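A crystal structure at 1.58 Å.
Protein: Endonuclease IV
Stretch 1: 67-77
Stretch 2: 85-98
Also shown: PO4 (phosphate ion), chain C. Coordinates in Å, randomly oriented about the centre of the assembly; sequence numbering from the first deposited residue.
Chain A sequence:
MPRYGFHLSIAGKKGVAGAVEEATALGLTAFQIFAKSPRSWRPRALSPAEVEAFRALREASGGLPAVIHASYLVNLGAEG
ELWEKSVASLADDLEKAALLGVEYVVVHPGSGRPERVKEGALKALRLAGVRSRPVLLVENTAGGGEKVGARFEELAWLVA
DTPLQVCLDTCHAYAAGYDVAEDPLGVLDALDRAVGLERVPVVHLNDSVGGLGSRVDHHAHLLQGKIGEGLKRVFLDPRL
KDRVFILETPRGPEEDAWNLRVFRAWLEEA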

# COMPACT_ATOMS: atom_id res chain seq x y z
N VAL A 67 -6.81 -2.08 3.64
CA VAL A 67 -6.27 -1.71 2.34
C VAL A 67 -6.19 -2.95 1.47
O VAL A 67 -5.79 -4.02 1.94
N ILE A 68 -6.57 -2.82 0.21
CA ILE A 68 -6.46 -3.93 -0.72
C ILE A 68 -5.30 -3.59 -1.65
O ILE A 68 -5.26 -2.51 -2.24
N HIS A 69 -4.34 -4.50 -1.76
CA HIS A 69 -3.18 -4.30 -2.61
C HIS A 69 -3.42 -5.00 -3.95
O HIS A 69 -3.87 -6.14 -3.98
N ALA A 70 -3.14 -4.30 -5.05
CA ALA A 70 -3.29 -4.89 -6.38
C ALA A 70 -2.09 -5.82 -6.58
O ALA A 70 -1.07 -5.69 -5.91
N SER A 71 -2.21 -6.76 -7.51
CA SER A 71 -1.11 -7.68 -7.76
C SER A 71 0.06 -6.99 -8.43
O SER A 71 -0.10 -5.96 -9.08
N TYR A 72 1.25 -7.57 -8.27
CA TYR A 72 2.45 -7.03 -8.88
C TYR A 72 2.33 -7.21 -10.40
O TYR A 72 3.04 -6.58 -11.17
N LEU A 73 1.41 -8.08 -10.81
CA LEU A 73 1.18 -8.36 -12.22
C LEU A 73 0.66 -7.14 -12.95
O LEU A 73 0.88 -6.98 -14.15
N VAL A 74 -0.05 -6.28 -12.23
CA VAL A 74 -0.61 -5.08 -12.84
C VAL A 74 0.46 -4.11 -13.32
O VAL A 74 1.31 -3.68 -12.54
N ASN A 75 0.42 -3.77 -14.60
CA ASN A 75 1.36 -2.81 -15.16
C ASN A 75 0.59 -1.80 -16.00
O ASN A 75 0.36 -2.01 -17.19
N LEU A 76 0.19 -0.71 -15.37
CA LEU A 76 -0.58 0.33 -16.04
C LEU A 76 0.23 1.10 -17.08
O LEU A 76 -0.33 1.94 -17.78
N GLY A 77 1.52 0.82 -17.17
CA GLY A 77 2.35 1.50 -18.15
C GLY A 77 2.60 0.68 -19.40
O GLY A 77 3.23 1.16 -20.35
N LYS A 85 -5.26 -6.19 -19.61
CA LYS A 85 -5.35 -7.18 -18.54
C LYS A 85 -5.15 -6.50 -17.19
O LYS A 85 -5.86 -6.78 -16.22
N SER A 86 -4.19 -5.58 -17.14
CA SER A 86 -3.86 -4.86 -15.91
C SER A 86 -5.00 -3.94 -15.47
O SER A 86 -5.35 -3.89 -14.30
N VAL A 87 -5.55 -3.19 -16.42
CA VAL A 87 -6.65 -2.28 -16.13
C VAL A 87 -7.85 -3.06 -15.59
O VAL A 87 -8.46 -2.68 -14.60
N ALA A 88 -8.18 -4.17 -16.26
CA ALA A 88 -9.30 -5.00 -15.84
C ALA A 88 -9.06 -5.61 -14.45
O ALA A 88 -9.98 -5.71 -13.65
N SER A 89 -7.82 -6.01 -14.18
CA SER A 89 -7.51 -6.60 -12.88
C SER A 89 -7.65 -5.57 -11.77
O SER A 89 -8.18 -5.87 -10.69
N LEU A 90 -7.18 -4.35 -12.02
CA LEU A 90 -7.27 -3.29 -11.03
C LEU A 90 -8.72 -2.90 -10.80
O LEU A 90 -9.12 -2.56 -9.69
N ALA A 91 -9.53 -2.95 -11.86
CA ALA A 91 -10.95 -2.62 -11.74
C ALA A 91 -11.59 -3.64 -10.82
O ALA A 91 -12.46 -3.30 -10.01
N ASP A 92 -11.16 -4.89 -10.93
CA ASP A 92 -11.69 -5.96 -10.08
C ASP A 92 -11.34 -5.66 -8.63
O ASP A 92 -12.19 -5.80 -7.75
N ASP A 93 -10.10 -5.24 -8.37
CA ASP A 93 -9.69 -4.91 -7.01
C ASP A 93 -10.58 -3.82 -6.43
O ASP A 93 -11.00 -3.90 -5.29
N LEU A 94 -10.87 -2.80 -7.24
CA LEU A 94 -11.70 -1.69 -6.79
C LEU A 94 -13.15 -2.12 -6.52
O LEU A 94 -13.76 -1.68 -5.56
N GLU A 95 -13.68 -2.97 -7.40
CA GLU A 95 -15.04 -3.47 -7.26
C GLU A 95 -15.17 -4.33 -6.00
O GLU A 95 -16.14 -4.22 -5.26
N LYS A 96 -14.17 -5.18 -5.77
CA LYS A 96 -14.17 -6.05 -4.60
C LYS A 96 -14.05 -5.19 -3.34
O LYS A 96 -14.73 -5.43 -2.34
N ALA A 97 -13.19 -4.17 -3.39
CA ALA A 97 -13.02 -3.28 -2.25
C ALA A 97 -14.34 -2.58 -1.92
O ALA A 97 -14.70 -2.43 -0.76
N ALA A 98 -15.05 -2.14 -2.96
CA ALA A 98 -16.33 -1.46 -2.74
C ALA A 98 -17.32 -2.39 -2.04
O ALA A 98 -18.01 -1.98 -1.11

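Strand Val67–His69 runs nearly antiparallel to helix 85–98, the angle between their directions being 160° and their axes coming no closer than 9.2 Å; the loop that follows continues along the helix. Together the two stretches bury 500 Å², and the backbones draw in along the loop, from 6.8 Å between the CA atoms of Ile68 and Ala97 to 4.5 Å between those of Val74 and Ser86.

At the wide end Ile68 bridges the gap. It points toward the helix in the m, t rotamer, and its extended CD1 settles over the small residue Ala97, 3.6 Å from the Ala97 CB; the isoleucine tip lies against the methyl of Ala97. On the same residue, Ile68 CG2 lies 4.2 Å from Asp93 CB. The flanking Val67 and His69 point away, as strand alternation requires. His69 (chi1 t) donates from ND1 to the Ala70 O at 2.6 Å and from NE2 to the phosphate O2 at 2.9 Å, the ion sitting at the ring edge, near its plane.

Ala70 presents a short bump sideways, and two longer helix side chains close on it: Leu90 CD1 at 3.9 Å from Ala70 CB, and Asp93 OD2 at 3.2 Å from the same CB. Asp93 (chi1 m) is buried, and two waters occupy the polar space around its carboxylate. One donates to Asp93 OD1 and to the His69 carbonyl; the other donates to Asp93 OD2, accepts from Ser71 N and is hydrogen-bonded to Ser89 OG. The second water thus spans the 4.3 Å between Ser71 N and Asp93 OD2.

A type I turn from Ser71 to Val74, in which the Ser71 OG (chi1 t) accepts from Leu73 N at 3.0 Å, brings the chain onto the helix at Ser86. This small side chain, chi1 m, points toward the loop where the backbones come closest: Val74 CG1 rests 3.8 Å from Ser86 CB, while Val74 CG2 reaches to 3.9 Å from Ser89 OG. The one direct hydrogen bond across the stretches forms here, Asn75 N to Ser86 OG at 2.9 Å and almost linear at 176°. The CA-to-CB bond of Asn75 points away from the helix, and its OD1 accepts from Gly77 N at 3.0 Å.

Leu76 leaves its backbone sideways, but in the m, t rotamer its end comes nearer the helix. Its CD2 lies 4.2 Å from Val87 CG2 and its CD1 4.0 Å from Leu90 CD2. Leu90, in the t, p rotamer, is therefore shared, one methyl against Ala70 and the other against Leu76.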

# COMPACT_ATOMS: atom_id res chain seq x y z
CB VAL A 67 -4.83 -1.15 2.46
CG1 VAL A 67 -4.33 -0.74 1.09
CG2 VAL A 67 -4.80 0.02 3.42
CB ILE A 68 -7.76 -4.14 -1.54
CG1 ILE A 68 -8.76 -4.94 -0.69
CG2 ILE A 68 -7.45 -4.87 -2.85
CD1 ILE A 68 -10.11 -5.17 -1.35
CB HIS A 69 -1.92 -4.89 -1.96
CG HIS A 69 -0.64 -4.31 -2.47
ND1 HIS A 69 -0.30 -4.32 -3.81
CD2 HIS A 69 0.38 -3.69 -1.83
CE1 HIS A 69 0.88 -3.73 -3.96
NE2 HIS A 69 1.31 -3.34 -2.78
CB ALA A 70 -3.28 -3.79 -7.44
CB SER A 71 -1.57 -8.84 -8.64
OG SER A 71 -0.44 -9.59 -9.07
CB TYR A 72 3.68 -7.78 -8.36
CG TYR A 72 3.66 -9.26 -8.67
CD1 TYR A 72 4.11 -9.75 -9.90
CD2 TYR A 72 3.18 -10.18 -7.74
CE1 TYR A 72 4.07 -11.12 -10.19
CE2 TYR A 72 3.13 -11.54 -8.02
CZ TYR A 72 3.58 -12.00 -9.25
OH TYR A 72 3.54 -13.35 -9.53
CB LEU A 73 0.16 -9.50 -12.39
CG LEU A 73 0.62 -10.89 -11.97
CD1 LEU A 73 -0.53 -11.88 -12.16
CD2 LEU A 73 1.83 -11.30 -12.80
CB VAL A 74 -1.56 -4.36 -11.86
CG1 VAL A 74 -2.12 -3.10 -12.51
CG2 VAL A 74 -2.69 -5.29 -11.46
CB ASN A 75 2.43 -3.49 -16.02
CG ASN A 75 3.44 -2.50 -16.58
OD1 ASN A 75 3.38 -1.31 -16.28
ND2 ASN A 75 4.38 -3.00 -17.37
CB LEU A 76 -1.15 1.30 -15.00
CG LEU A 76 -2.02 0.66 -13.92
CD1 LEU A 76 -2.34 1.71 -12.86
CD2 LEU A 76 -3.30 0.09 -14.52
CB LYS A 85 -4.30 -8.27 -18.75
CG LYS A 85 -4.41 -8.97 -20.10
CD LYS A 85 -3.24 -9.92 -20.36
CE LYS A 85 -3.36 -11.20 -19.55
NZ LYS A 85 -3.37 -10.95 -18.09
CB SER A 86 -2.58 -4.05 -16.11
OG SER A 86 -1.51 -4.91 -16.44
CB VAL A 87 -7.07 -1.49 -17.40
CG1 VAL A 87 -8.39 -0.76 -17.15
CG2 VAL A 87 -5.98 -0.48 -17.76
CB ALA A 88 -9.54 -6.11 -16.86
CB SER A 89 -6.10 -7.18 -12.88
OG SER A 89 -5.78 -7.74 -11.62
CB LEU A 90 -6.44 -2.07 -11.45
CG LEU A 90 -6.40 -0.90 -10.45
CD1 LEU A 90 -5.88 -1.37 -9.10
CD2 LEU A 90 -5.52 0.21 -11.00
CB ALA A 91 -11.61 -2.65 -13.11
CB ASP A 92 -11.11 -7.31 -10.49
CG ASP A 92 -11.39 -8.41 -9.47
OD1 ASP A 92 -12.58 -8.77 -9.29
OD2 ASP A 92 -10.43 -8.90 -8.85
CB ASP A 93 -8.24 -4.41 -6.96
CG ASP A 93 -7.22 -5.49 -7.28
OD1 ASP A 93 -7.44 -6.66 -6.91
OD2 ASP A 93 -6.18 -5.16 -7.90
CB LEU A 94 -11.67 -0.57 -7.83
CG LEU A 94 -10.32 0.13 -7.97
CD1 LEU A 94 -10.28 0.93 -9.26
CD2 LEU A 94 -10.09 1.03 -6.77
CB GLU A 95 -15.43 -4.27 -8.51
CG GLU A 95 -15.64 -3.41 -9.74
CD GLU A 95 -15.43 -4.17 -11.04
OE1 GLU A 95 -15.47 -5.41 -11.03
OE2 GLU A 95 -15.24 -3.51 -12.09
CB LYS A 96 -13.01 -7.06 -4.69
CG LYS A 96 -13.17 -8.09 -5.82
CD LYS A 96 -14.21 -9.14 -5.47
CE LYS A 96 -14.71 -9.91 -6.69
NZ LYS A 96 -13.65 -10.64 -7.44
CB ALA A 97 -11.93 -2.25 -2.54
CB ALA A 98 -16.90 -0.98 -4.07
P PO4 C . 4.88 -3.31 -3.37
O1 PO4 C . 4.73 -4.88 -3.42
O2 PO4 C . 4.07 -2.74 -2.15
O3 PO4 C . 6.38 -2.93 -3.22
O4 PO4 C . 4.32 -2.70 -4.72
O HOH W 1 -5.60 -7.84 -5.34
O HOH W 2 -4.62 -6.98 -8.92